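Local atomic coordinates of restriction endonuclease PacI (Pseudomonas alcaligenes, PDB entry 3M7K), a protein that cuts DNA at a rare eight-base-pair target site as an HNH restriction endonuclease with a beta-beta-alpha-metal active site. Residues Cys4-Arg9 with Thr29-Ser34; Met23-Met28 with Ile68-Phe73; Val91-Ser96 with Pro102-Leu107. All blocks are in the same frame, centred on the assembly; numbering follows the deposited sequence.

How the contacts relate
Contacts 1 and 2 are neighbours, their centres about 12 Å apart. They share helix 25-40 and one zinc ion, which takes C4 and C7 from the first and C24 and C27 from the second, and their segments alternate along the chain. Contact 3 comes later in sequence, after both have closed. It is the hairpin of strands 90-93 and 105-108, with its centre about 19 Å from that of contact 1 and about 17 Å from that of contact 2. It meets contact 1 where L33 packs on V91, whereas contact 2 stops about 6 Å short between nearest atoms. Helix 25-40 thus links the zinc site, which probably helps position DNA-contacting residues, to the flank of the magnesium-binding hairpin.

Contact 1: residues Cys4-Arg9 with Thr29-Ser34; sequences CPRCQR and TWQNLS. With ZN (zinc ion), chain E; nucleotides of chain C; nucleotides of chain B.
R6 reaches from a CxxC zinc-binding turn toward Q31 on helix 25-40, and little else joins the two segments: only 60 Å² is buried between them. The turn is fixed by the metal, with C4 SG at 2.3 Å and C7 SG at 2.5 Å from the zinc ion, while C24 and C27 complete the tetrahedral four-cysteine set. C4 SG also accepts from R6 N, so the thiolate holds the peptide from which the arginine departs.

Followed outward, R6 leaves with CG anti to the backbone N (chi1 174°), which starts the chain toward the helix. Its CB is 3.9 Å from OP2 of DA2 in chain B, and CG packs against C27 SG. CD then comes within 3.1 Å of DA2 OP2 in chain B, a contact of carbon with phosphate oxygen rather than a polar bond, and R6 NE passes 3.6 Å from the same OP2. Bends at the second and third torsions swing the guanidinium over the sugar, where C2' of DA2 in chain B stands 3.7 Å from the guanidinium plane, toward the rim of one face. NH1 forms a salt bridge with another phosphate of the bound DNA, and NH2 ends beside the amide of Q31. The guanidinium and amide planes are 51° apart, so these groups are neither stacked nor coplanar. The DNA backbone is thus the main partner of the arginine, and Q31 borders its edge.

One residue further along the helix, N32 addresses a base directly. Its amide pairs with the Hoogsteen edge of DA3 in chain C, an arrangement suited to recognising adenine: N32 OD1 accepts from N6 at 2.9 Å, and N32 ND2 donates to N7 at 3.1 Å.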
loop_
_atom_site.group_PDB
_atom_site.type_symbol
_atom_site.label_atom_id
_atom_site.label_comp_id
_atom_site.label_asym_id
_atom_site.label_seq_id
_atom_site.Cartn_x
_atom_site.Cartn_y
_atom_site.Cartn_z
ATOM N N CYS A 4 8.739 14.563 30.155
ATOM C CA CYS A 4 7.439 14.579 29.456
ATOM C C CYS A 4 6.323 14.845 30.453
ATOM O O CYS A 4 6.198 14.117 31.441
ATOM C CB CYS A 4 7.164 13.260 28.715
ATOM S SG CYS A 4 5.483 13.125 27.969
ATOM N N PRO A 5 5.491 15.873 30.191
ATOM C CA PRO A 5 4.473 16.268 31.169
ATOM C C PRO A 5 3.352 15.234 31.307
ATOM O O PRO A 5 2.568 15.311 32.248
ATOM C CB PRO A 5 3.930 17.578 30.595
ATOM C CG PRO A 5 4.151 17.457 29.135
ATOM C CD PRO A 5 5.441 16.715 28.981
ATOM N N ARG A 6 3.294 14.272 30.390
ATOM C CA ARG A 6 2.246 13.254 30.410
ATOM C C ARG A 6 2.665 11.960 31.136
ATOM O O ARG A 6 1.953 11.513 32.044
ATOM C CB ARG A 6 1.730 12.970 28.995
ATOM C CG ARG A 6 0.737 11.820 28.913
ATOM C CD ARG A 6 -0.675 12.256 29.222
ATOM N NE ARG A 6 -1.488 12.305 28.008
ATOM C CZ ARG A 6 -2.666 11.703 27.871
ATOM N NH1 ARG A 6 -3.187 11.017 28.883
ATOM N NH2 ARG A 6 -3.328 11.797 26.722
ATOM N N CYS A 7 3.803 11.371 30.747
ATOM C CA CYS A 7 4.315 10.170 31.421
ATOM C C CYS A 7 5.253 10.470 32.600
ATOM O O CYS A 7 5.501 9.589 33.415
ATOM C CB CYS A 7 5.024 9.226 30.434
ATOM S SG CYS A 7 6.466 9.943 29.622
ATOM N N GLN A 8 5.777 11.695 32.662
ATOM C CA GLN A 8 6.743 12.125 33.692
ATOM C C GLN A 8 8.160 11.577 33.496
ATOM O O GLN A 8 9.029 11.765 34.357
ATOM C CB GLN A 8 6.243 11.826 35.127
ATOM C CG GLN A 8 4.837 12.325 35.426
ATOM C CD GLN A 8 4.785 13.821 35.567
ATOM O OE1 GLN A 8 4.938 14.354 36.666
ATOM N NE2 GLN A 8 4.556 14.513 34.459
ATOM N N ARG A 9 8.405 10.913 32.367
ATOM C CA ARG A 9 9.725 10.348 32.118
ATOM C C ARG A 9 10.737 11.416 31.739
ATOM O O ARG A 9 10.391 12.407 31.087
ATOM C CB ARG A 9 9.683 9.266 31.040
ATOM C CG ARG A 9 8.960 7.997 31.451
ATOM C CD ARG A 9 8.953 6.988 30.325
ATOM N NE ARG A 9 8.392 7.552 29.087
ATOM C CZ ARG A 9 8.608 7.051 27.878
ATOM N NH1 ARG A 9 9.376 5.979 27.735
ATOM N NH2 ARG A 9 8.070 7.632 26.808
ATOM N N THR A 29 1.907 7.946 20.759
ATOM C CA THR A 29 1.647 6.658 20.119
ATOM C C THR A 29 0.681 5.806 20.963
ATOM O O THR A 29 -0.220 5.184 20.415
ATOM C CB THR A 29 2.926 5.906 19.747
ATOM O OG1 THR A 29 3.690 6.729 18.862
ATOM C CG2 THR A 29 2.594 4.623 19.010
ATOM N N TRP A 30 0.838 5.820 22.283
ATOM C CA TRP A 30 -0.111 5.114 23.151
ATOM C C TRP A 30 -1.538 5.649 23.022
ATOM O O TRP A 30 -2.492 4.857 22.947
ATOM C CB TRP A 30 0.325 5.134 24.625
ATOM C CG TRP A 30 -0.762 4.636 25.564
ATOM C CD1 TRP A 30 -1.486 5.385 26.451
ATOM C CD2 TRP A 30 -1.258 3.294 25.675
ATOM N NE1 TRP A 30 -2.387 4.588 27.124
ATOM C CE2 TRP A 30 -2.268 3.302 26.670
ATOM C CE3 TRP A 30 -0.947 2.084 25.033
ATOM C CZ2 TRP A 30 -2.970 2.146 27.044
ATOM C CZ3 TRP A 30 -1.630 0.930 25.415
ATOM C CH2 TRP A 30 -2.626 0.970 26.416
ATOM N N GLN A 31 -1.683 6.975 23.008
ATOM C CA GLN A 31 -2.994 7.628 22.832
ATOM C C GLN A 31 -3.637 7.179 21.513
ATOM O O GLN A 31 -4.820 6.820 21.474
ATOM C CB GLN A 31 -2.829 9.164 22.861
ATOM C CG GLN A 31 -4.124 9.980 22.721
ATOM C CD GLN A 31 -3.893 11.519 22.733
ATOM O OE1 GLN A 31 -4.567 12.266 22.015
ATOM N NE2 GLN A 31 -2.941 11.982 23.553
ATOM N N ASN A 32 -2.834 7.159 20.444
ATOM C CA ASN A 32 -3.325 6.757 19.137
ATOM C C ASN A 32 -3.743 5.295 19.145
ATOM O O ASN A 32 -4.785 4.950 18.603
ATOM C CB ASN A 32 -2.258 6.994 18.057
ATOM C CG ASN A 32 -2.148 8.468 17.654
ATOM O OD1 ASN A 32 -3.150 9.192 17.614
ATOM N ND2 ASN A 32 -0.935 8.912 17.349
ATOM N N LEU A 33 -2.905 4.445 19.738
ATOM C CA LEU A 33 -3.168 3.017 19.811
ATOM C C LEU A 33 -4.515 2.774 20.493
ATOM O O LEU A 33 -5.340 2.020 19.973
ATOM C CB LEU A 33 -2.018 2.301 20.535
ATOM C CG LEU A 33 -1.987 0.772 20.522
ATOM C CD1 LEU A 33 -0.568 0.275 20.735
ATOM C CD2 LEU A 33 -2.897 0.234 21.610
ATOM N N SER A 34 -4.735 3.433 21.631
ATOM C CA SER A 34 -5.990 3.317 22.402
ATOM C C SER A 34 -7.228 3.761 21.633
ATOM O O SER A 34 -8.196 3.003 21.514
ATOM C CB SER A 34 -5.903 4.108 23.709
ATOM O OG SER A 34 -4.902 3.563 24.548
HETATM ZN ZN ZN E . 5.442 10.875 27.601
ATOM P P DA C 2 1.205 4.843 12.740
ATOM O OP1 DA C 2 2.458 4.617 11.990
ATOM O OP2 DA C 2 1.137 4.463 14.169
ATOM O "O5'" DA C 2 0.718 6.355 12.620
ATOM C "C5'" DA C 2 1.224 7.187 11.549
ATOM C "C4'" DA C 2 1.143 8.661 11.924
ATOM O "O4'" DA C 2 -0.246 9.062 12.030
ATOM C "C3'" DA C 2 1.753 9.059 13.263
ATOM O "O3'" DA C 2 2.341 10.384 13.147
ATOM C "C2'" DA C 2 0.583 9.037 14.251
ATOM C "C1'" DA C 2 -0.598 9.431 13.356
ATOM N N9 DA C 2 -1.868 8.746 13.614
ATOM C C8 DA C 2 -2.133 7.659 14.408
ATOM N N7 DA C 2 -3.397 7.280 14.416
ATOM C C5 DA C 2 -4.002 8.177 13.548
ATOM C C6 DA C 2 -5.332 8.315 13.095
ATOM N N6 DA C 2 -6.314 7.496 13.490
ATOM N N1 DA C 2 -5.608 9.325 12.220
ATOM C C2 DA C 2 -4.613 10.138 11.838
ATOM N N3 DA C 2 -3.313 10.100 12.197
ATOM C C4 DA C 2 -3.081 9.084 13.053
ATOM P P DA B 2 -2.280 14.966 31.423
ATOM O OP1 DA B 2 -2.261 13.768 32.302
ATOM O OP2 DA B 2 -1.320 15.067 30.297
ATOM O "O5'" DA B 2 -3.761 15.156 30.832
ATOM C "C5'" DA B 2 -4.927 14.940 31.642
ATOM C "C4'" DA B 2 -6.157 14.632 30.792
ATOM O "O4'" DA B 2 -6.584 15.804 30.045
ATOM C "C3'" DA B 2 -5.993 13.529 29.751
ATOM O "O3'" DA B 2 -7.187 12.735 29.702
ATOM C "C2'" DA B 2 -5.736 14.303 28.458
ATOM C "C1'" DA B 2 -6.617 15.528 28.654
ATOM N N9 DA B 2 -6.192 16.753 27.972
ATOM C C8 DA B 2 -4.942 17.322 27.977
ATOM N N7 DA B 2 -4.860 18.443 27.295
ATOM C C5 DA B 2 -6.150 18.621 26.816
ATOM C C6 DA B 2 -6.732 19.639 26.025
ATOM N N6 DA B 2 -6.005 20.669 25.578
ATOM N N1 DA B 2 -8.059 19.542 25.712
ATOM C C2 DA B 2 -8.757 18.487 26.180
ATOM N N3 DA B 2 -8.316 17.468 26.941
ATOM C C4 DA B 2 -6.993 17.595 27.226
ATOM P P DA C 3 3.410 10.857 14.251
ATOM O OP1 DA C 3 4.774 10.725 13.682
ATOM O OP2 DA C 3 3.099 10.214 15.555
ATOM O "O5'" DA C 3 3.016 12.379 14.396
ATOM C "C5'" DA C 3 3.590 13.378 13.578
ATOM C "C4'" DA C 3 2.895 14.718 13.824
ATOM O "O4'" DA C 3 1.460 14.512 13.820
ATOM C "C3'" DA C 3 3.159 15.403 15.164
ATOM O "O3'" DA C 3 2.929 16.799 15.020
ATOM C "C2'" DA C 3 2.089 14.806 16.074
ATOM C "C1'" DA C 3 0.906 14.746 15.107
ATOM N N9 DA C 3 -0.057 13.679 15.387
ATOM C C8 DA C 3 0.185 12.443 15.918
ATOM N N7 DA C 3 -0.892 11.699 16.032
ATOM C C5 DA C 3 -1.915 12.518 15.548
ATOM C C6 DA C 3 -3.313 12.339 15.381
ATOM N N6 DA C 3 -3.974 11.229 15.718
ATOM N N1 DA C 3 -4.022 13.353 14.840
ATOM C C2 DA C 3 -3.395 14.486 14.494
ATOM N N3 DA C 3 -2.098 14.768 14.596
ATOM C C4 DA C 3 -1.409 13.734 15.138
#

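Contact 2: residues Met23-Met28 with Ile68-Phe73; sequences MCKGCM and ISEAGF. With PT (platinum (II) ion), chain G; ZN (zinc ion), chain E; nucleotides of chain C.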
loop_
_atom_site.group_PDB
_atom_site.type_symbol
_atom_site.label_atom_id
_atom_site.label_comp_id
_atom_site.label_asym_id
_atom_site.label_seq_id
_atom_site.Cartn_x
_atom_site.Cartn_y
_atom_site.Cartn_z
ATOM N N MET A 23 3.547 16.352 24.180
ATOM C CA MET A 23 3.622 14.916 24.497
ATOM C C MET A 23 4.857 14.244 23.852
ATOM O O MET A 23 5.248 14.605 22.737
ATOM C CB MET A 23 2.301 14.183 24.102
ATOM C CG MET A 23 1.705 14.485 22.690
ATOM S SD MET A 23 0.127 13.618 22.228
ATOM C CE MET A 23 -0.915 14.264 23.545
ATOM N N CYS A 24 5.480 13.293 24.550
ATOM C CA CYS A 24 6.544 12.506 23.941
ATOM C C CYS A 24 5.952 11.516 22.901
ATOM O O CYS A 24 4.727 11.302 22.851
ATOM C CB CYS A 24 7.365 11.770 24.997
ATOM S SG CYS A 24 6.599 10.291 25.694
ATOM N N LYS A 25 6.822 10.918 22.090
ATOM C CA LYS A 25 6.373 9.994 21.039
ATOM C C LYS A 25 5.643 8.786 21.654
ATOM O O LYS A 25 4.658 8.315 21.109
ATOM C CB LYS A 25 7.547 9.532 20.154
ATOM C CG LYS A 25 8.183 10.641 19.272
ATOM C CD LYS A 25 9.516 10.170 18.674
ATOM C CE LYS A 25 10.047 11.115 17.599
ATOM N NZ LYS A 25 11.330 10.588 17.030
ATOM N N GLY A 26 6.129 8.295 22.792
ATOM C CA GLY A 26 5.515 7.140 23.469
ATOM C C GLY A 26 4.098 7.424 23.925
ATOM O O GLY A 26 3.177 6.596 23.748
ATOM N N CYS A 27 3.909 8.605 24.500
ATOM C CA CYS A 27 2.591 9.011 24.981
ATOM C C CYS A 27 1.616 9.230 23.822
ATOM O O CYS A 27 0.461 8.804 23.888
ATOM C CB CYS A 27 2.686 10.271 25.848
ATOM S SG CYS A 27 3.315 10.007 27.548
ATOM N N MET A 28 2.075 9.903 22.775
ATOM C CA MET A 28 1.235 10.152 21.601
ATOM C C MET A 28 0.916 8.830 20.894
ATOM O O MET A 28 -0.223 8.602 20.491
ATOM C CB MET A 28 1.900 11.174 20.668
ATOM C CG MET A 28 1.192 11.452 19.339
ATOM S SD MET A 28 -0.098 12.717 19.386
ATOM C CE MET A 28 -1.481 11.812 20.111
ATOM N N ILE A 68 13.987 -0.068 8.472
ATOM C CA ILE A 68 14.333 1.348 8.514
ATOM C C ILE A 68 14.318 1.853 9.972
ATOM O O ILE A 68 13.469 1.435 10.761
ATOM C CB ILE A 68 13.425 2.199 7.607
ATOM C CG1 ILE A 68 14.086 3.566 7.347
ATOM C CG2 ILE A 68 12.005 2.362 8.226
ATOM C CD1 ILE A 68 13.470 4.323 6.216
ATOM N N SER A 69 15.264 2.728 10.313
ATOM C CA SER A 69 15.327 3.312 11.651
ATOM C C SER A 69 14.283 4.417 11.734
ATOM O O SER A 69 13.834 4.949 10.698
ATOM C CB SER A 69 16.715 3.894 11.924
ATOM O OG SER A 69 16.938 5.029 11.098
ATOM N N GLU A 70 13.895 4.764 12.955
ATOM C CA GLU A 70 12.969 5.873 13.143
ATOM C C GLU A 70 13.484 7.185 12.511
ATOM O O GLU A 70 12.706 7.932 11.898
ATOM C CB GLU A 70 12.668 6.058 14.626
ATOM C CG GLU A 70 11.643 7.110 14.888
ATOM C CD GLU A 70 10.960 6.919 16.202
ATOM O OE1 GLU A 70 11.271 7.683 17.139
ATOM O OE2 GLU A 70 10.119 6.003 16.300
ATOM N N ALA A 71 14.777 7.464 12.665
ATOM C CA ALA A 71 15.385 8.656 12.038
ATOM C C ALA A 71 15.371 8.566 10.514
ATOM O O ALA A 71 15.107 9.559 9.831
ATOM C CB ALA A 71 16.818 8.905 12.563
ATOM N N GLY A 72 15.644 7.369 9.991
ATOM C CA GLY A 72 15.579 7.113 8.545
ATOM C C GLY A 72 14.180 7.371 8.010
ATOM O O GLY A 72 13.996 8.088 7.019
ATOM N N PHE A 73 13.180 6.821 8.682
ATOM C CA PHE A 73 11.808 7.063 8.269
ATOM C C PHE A 73 11.403 8.529 8.352
ATOM O O PHE A 73 10.724 9.032 7.471
ATOM C CB PHE A 73 10.829 6.206 9.063
ATOM C CG PHE A 73 9.453 6.197 8.486
ATOM C CD1 PHE A 73 9.187 5.471 7.321
ATOM C CD2 PHE A 73 8.420 6.918 9.081
ATOM C CE1 PHE A 73 7.910 5.452 6.753
ATOM C CE2 PHE A 73 7.102 6.884 8.514
ATOM C CZ PHE A 73 6.876 6.159 7.347
HETATM PT PT PT G . 0.071 14.532 20.435
HETATM ZN ZN ZN E . 5.442 10.875 27.601
ATOM P P DA C 3 3.410 10.857 14.251
ATOM O OP1 DA C 3 4.774 10.725 13.682
ATOM O OP2 DA C 3 3.099 10.214 15.555
ATOM O "O5'" DA C 3 3.016 12.379 14.396
ATOM C "C5'" DA C 3 3.590 13.378 13.578
ATOM C "C4'" DA C 3 2.895 14.718 13.824
ATOM O "O4'" DA C 3 1.460 14.512 13.820
ATOM C "C3'" DA C 3 3.159 15.403 15.164
ATOM O "O3'" DA C 3 2.929 16.799 15.020
ATOM C "C2'" DA C 3 2.089 14.806 16.074
ATOM C "C1'" DA C 3 0.906 14.746 15.107
ATOM N N9 DA C 3 -0.057 13.679 15.387
ATOM C C8 DA C 3 0.185 12.443 15.918
ATOM N N7 DA C 3 -0.892 11.699 16.032
ATOM C C5 DA C 3 -1.915 12.518 15.548
ATOM C C6 DA C 3 -3.313 12.339 15.381
ATOM N N6 DA C 3 -3.974 11.229 15.718
ATOM N N1 DA C 3 -4.022 13.353 14.840
ATOM C C2 DA C 3 -3.395 14.486 14.494
ATOM N N3 DA C 3 -2.098 14.768 14.596
ATOM C C4 DA C 3 -1.409 13.734 15.138
#
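K25 and E70 approach from opposite directions in a buried salt bridge, K25 NZ to E70 OE1 at 2.9 Å. It joins the first turn of helix 25-40 to that of helix 70-74, whose nearest CA atoms, of K25 and E70, are 11.1 Å apart. The lysine spans this distance because its chain runs extended beyond CG, and E70 likewise runs extended beyond CG (chi2 157°). The ammonium meets OE1 from above the carboxylate, 39° out of plane.

This junction is the close-packed part. K25 CD also lies 3.4 Å from E70 OE1, NZ donates to Q87 O, and the carboxylate is held further by S58 at OE1 and R61 at OE2. An alanine in place of K25 would probably leave E70 OE1 without its ammonium partner and Q87 O without this donor. Nearly all of the 76 Å² buried belongs to these two side chains; beyond them the segments diverge, and A71, next to E70, is exposed.

Each helix start is capped within its own segment. C24 SG, a zinc ligand, accepts from C27 N at 3.4 Å, and S69 OG accepts from G72 N at 2.9 Å. M23 SD and M28 SD clasp a platinum ion, probably a heavy-atom label, beside the DNA.

Helix 48-55 places Y55 against E70 at the bridge and K48 against C27 near the zinc, while the side chain of F73, on helix 70-74, packs on F110 and I111 of helix 110-116.

Contact 3: residues Val91-Ser96 with Pro102-Leu107; sequences VDRSDS and PQNARL. With MG (magnesium ion), chain F; nucleotides of chain D; nucleotides of chain C.
D92 and R106 form the hydrogen-bonded pair at the heart of a beta hairpin, the two-stranded part of the beta-beta-alpha-metal motif of HNH nucleases. The strands run antiparallel with marked twist, 143° between their directions.

Backbone bonds set the register. D92 N donates to R106 O at 2.7 Å and R106 N returns a bond to D92 O; V91 with L107 and R93 with A105 are the flanking non-hydrogen-bonded pairs. S94 N to N104 O carries the pairing past the strand ends.

Side-chain bonds fasten the loop residues just beyond the strands. The N104 amide grips both polar backbone atoms of D95: OD1 takes D95 N at 2.9 Å on an in-plane lone pair, nearly straight at 171°, and ND2 gives to D95 O at 3.2 Å as well as to G99 O.

Apolar contact is slight, V91 CG1 on A105 CB at 3.9 Å, with W54 of helix 48-55 packed against both. D92 and R106 side chains run alongside each other without pairing; R106 instead bridges to D126.

Ionic and metal bonds face the DNA. D92 OD1 binds magnesium at 2.4 Å, together with N113, two waters and O3' of DT10 in chain D, while Y65 holds OD2. R93 gives NE to DT1 OP1 of chain C at 2.8 Å and NH2 to DT10 OP1 of chain D at 3.0 Å, tying the 5' phosphate of DT1 to the phosphate of DT10, whose O3' lies on the magnesium, consistent with a product complex. Water 1, a magnesium ligand, donates to R93 O and S96 OG and sits 3.6 Å above the centre of the R93 guanidinium.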
loop_
_atom_site.group_PDB
_atom_site.type_symbol
_atom_site.label_atom_id
_atom_site.label_comp_id
_atom_site.label_asym_id
_atom_site.label_seq_id
_atom_site.Cartn_x
_atom_site.Cartn_y
_atom_site.Cartn_z
ATOM N N VAL A 91 2.665 0.744 15.147
ATOM C CA VAL A 91 2.475 -0.626 15.625
ATOM C C VAL A 91 1.599 -1.441 14.665
ATOM O O VAL A 91 0.473 -1.043 14.371
ATOM C CB VAL A 91 1.816 -0.627 17.034
ATOM C CG1 VAL A 91 1.675 -2.050 17.554
ATOM C CG2 VAL A 91 2.624 0.222 18.026
ATOM N N ASP A 92 2.133 -2.558 14.168
ATOM C CA ASP A 92 1.390 -3.491 13.325
ATOM C C ASP A 92 0.792 -4.599 14.200
ATOM O O ASP A 92 1.497 -5.214 15.005
ATOM C CB ASP A 92 2.315 -4.157 12.306
ATOM C CG ASP A 92 1.641 -5.284 11.553
ATOM O OD1 ASP A 92 0.510 -5.056 11.080
ATOM O OD2 ASP A 92 2.238 -6.397 11.419
ATOM N N ARG A 93 -0.498 -4.836 14.036
ATOM C CA ARG A 93 -1.146 -6.039 14.564
ATOM C C ARG A 93 -0.813 -7.150 13.567
ATOM O O ARG A 93 -1.436 -7.241 12.493
ATOM C CB ARG A 93 -2.647 -5.796 14.689
ATOM C CG ARG A 93 -3.000 -4.594 15.592
ATOM C CD ARG A 93 -4.492 -4.207 15.510
ATOM N NE ARG A 93 -4.884 -3.640 14.204
ATOM C CZ ARG A 93 -5.504 -4.329 13.241
ATOM N NH1 ARG A 93 -5.827 -5.603 13.429
ATOM N NH2 ARG A 93 -5.824 -3.743 12.091
ATOM N N SER A 94 0.222 -7.926 13.892
ATOM C CA SER A 94 0.760 -8.996 13.039
ATOM C C SER A 94 -0.332 -9.767 12.321
ATOM O O SER A 94 -0.384 -9.826 11.095
ATOM C CB SER A 94 1.528 -10.027 13.892
ATOM O OG SER A 94 2.908 -9.761 13.818
ATOM N N ASP A 95 -1.186 -10.377 13.124
ATOM C CA ASP A 95 -2.368 -11.041 12.638
ATOM C C ASP A 95 -3.421 -9.949 12.618
ATOM O O ASP A 95 -3.835 -9.447 13.673
ATOM C CB ASP A 95 -2.747 -12.201 13.577
ATOM C CG ASP A 95 -3.972 -12.955 13.104
ATOM O OD1 ASP A 95 -4.616 -12.492 12.145
ATOM O OD2 ASP A 95 -4.310 -13.999 13.703
ATOM N N SER A 96 -3.814 -9.543 11.410
ATOM C CA SER A 96 -4.677 -8.380 11.267
ATOM C C SER A 96 -6.087 -8.646 11.763
ATOM O O SER A 96 -6.866 -7.703 11.941
ATOM C CB SER A 96 -4.708 -7.865 9.817
ATOM O OG SER A 96 -4.556 -6.443 9.817
ATOM N N PRO A 102 1.024 -7.458 23.413
ATOM C CA PRO A 102 2.447 -7.770 23.346
ATOM C C PRO A 102 2.765 -8.912 22.370
ATOM O O PRO A 102 3.720 -8.811 21.602
ATOM C CB PRO A 102 2.772 -8.187 24.792
ATOM C CG PRO A 102 1.855 -7.305 25.612
ATOM C CD PRO A 102 0.571 -7.238 24.806
ATOM N N GLN A 103 1.957 -9.970 22.382
ATOM C CA GLN A 103 2.212 -11.104 21.496
ATOM C C GLN A 103 1.955 -10.773 20.024
ATOM O O GLN A 103 2.722 -11.214 19.147
ATOM C CB GLN A 103 1.421 -12.348 21.930
ATOM C CG GLN A 103 1.619 -13.571 21.021
ATOM C CD GLN A 103 3.076 -14.008 20.901
ATOM O OE1 GLN A 103 3.845 -13.938 21.863
ATOM N NE2 GLN A 103 3.454 -14.475 19.717
ATOM N N ASN A 104 0.927 -9.979 19.747
ATOM C CA ASN A 104 0.551 -9.672 18.346
ATOM C C ASN A 104 1.186 -8.412 17.743
ATOM O O ASN A 104 1.077 -8.157 16.543
ATOM C CB ASN A 104 -0.971 -9.588 18.250
ATOM C CG ASN A 104 -1.478 -9.643 16.831
ATOM O OD1 ASN A 104 -0.955 -10.380 15.982
ATOM N ND2 ASN A 104 -2.509 -8.866 16.561
ATOM N N ALA A 105 1.847 -7.626 18.575
ATOM C CA ALA A 105 2.407 -6.343 18.150
ATOM C C ALA A 105 3.769 -6.519 17.516
ATOM O O ALA A 105 4.609 -7.298 17.992
ATOM C CB ALA A 105 2.501 -5.392 19.308
ATOM N N ARG A 106 3.979 -5.746 16.460
ATOM C CA ARG A 106 5.230 -5.672 15.759
ATOM C C ARG A 106 5.433 -4.188 15.472
ATOM O O ARG A 106 4.478 -3.503 15.084
ATOM C CB ARG A 106 5.022 -6.436 14.456
ATOM C CG ARG A 106 6.244 -6.728 13.724
ATOM C CD ARG A 106 6.158 -8.116 13.123
ATOM N NE ARG A 106 7.338 -8.246 12.317
ATOM C CZ ARG A 106 7.658 -9.288 11.573
ATOM N NH1 ARG A 106 6.876 -10.359 11.525
ATOM N NH2 ARG A 106 8.776 -9.229 10.871
ATOM N N LEU A 107 6.646 -3.668 15.647
ATOM C CA LEU A 107 6.904 -2.279 15.265
ATOM C C LEU A 107 6.937 -2.213 13.754
ATOM O O LEU A 107 7.530 -3.085 13.104
ATOM C CB LEU A 107 8.240 -1.810 15.824
ATOM C CG LEU A 107 8.526 -0.363 16.176
ATOM C CD1 LEU A 107 7.533 0.250 17.188
ATOM C CD2 LEU A 107 9.963 -0.317 16.707
HETATM MG MG MG F . -1.066 -3.354 10.578
ATOM P P DT D 10 -7.317 -3.277 8.948
ATOM O OP1 DT D 10 -6.803 -4.598 9.375
ATOM O OP2 DT D 10 -8.409 -2.574 9.669
ATOM O "O5'" DT D 10 -6.085 -2.255 8.908
ATOM C "C5'" DT D 10 -4.846 -2.705 8.402
ATOM C "C4'" DT D 10 -3.869 -1.553 8.223
ATOM O "O4'" DT D 10 -4.463 -0.598 7.318
ATOM C "C3'" DT D 10 -3.546 -0.710 9.448
ATOM O "O3'" DT D 10 -2.640 -1.394 10.314
ATOM C "C2'" DT D 10 -2.944 0.525 8.777
ATOM C "C1'" DT D 10 -3.830 0.652 7.524
ATOM N N1 DT D 10 -4.957 1.671 7.674
ATOM C C2 DT D 10 -4.790 2.925 7.101
ATOM O O2 DT D 10 -3.783 3.231 6.487
ATOM N N3 DT D 10 -5.826 3.807 7.276
ATOM C C4 DT D 10 -6.994 3.548 7.973
ATOM O O4 DT D 10 -7.890 4.404 8.081
ATOM C C5 DT D 10 -7.105 2.221 8.555
ATOM C C7 DT D 10 -8.343 1.816 9.339
ATOM C C6 DT D 10 -6.092 1.359 8.382
ATOM O OP3 DT C 1 -5.845 0.420 11.947
ATOM P P DT C 1 -4.694 0.120 12.841
ATOM O OP1 DT C 1 -4.153 -1.232 12.897
ATOM O OP2 DT C 1 -5.045 0.595 14.178
ATOM O "O5'" DT C 1 -3.590 1.092 12.210
ATOM C "C5'" DT C 1 -2.490 1.585 12.865
ATOM C "C4'" DT C 1 -1.795 2.551 11.906
ATOM O "O4'" DT C 1 -2.737 3.055 10.935
ATOM C "C3'" DT C 1 -1.188 3.749 12.588
ATOM O "O3'" DT C 1 0.035 4.107 11.939
ATOM C "C2'" DT C 1 -2.282 4.812 12.429
ATOM C "C1'" DT C 1 -2.901 4.457 11.074
ATOM N N1 DT C 1 -4.337 4.767 11.060
ATOM C C2 DT C 1 -4.794 5.780 10.247
ATOM O O2 DT C 1 -4.083 6.441 9.518
ATOM N N3 DT C 1 -6.139 6.007 10.306
ATOM C C4 DT C 1 -7.059 5.337 11.095
ATOM O O4 DT C 1 -8.244 5.639 11.070
ATOM C C5 DT C 1 -6.530 4.281 11.930
ATOM C C7 DT C 1 -7.453 3.490 12.826
ATOM C C6 DT C 1 -5.200 4.045 11.875
HETATM O O HOH W 1 -2.516 -5.062 11.145
HETATM O O HOH W 2 -1.104 -3.825 8.257
#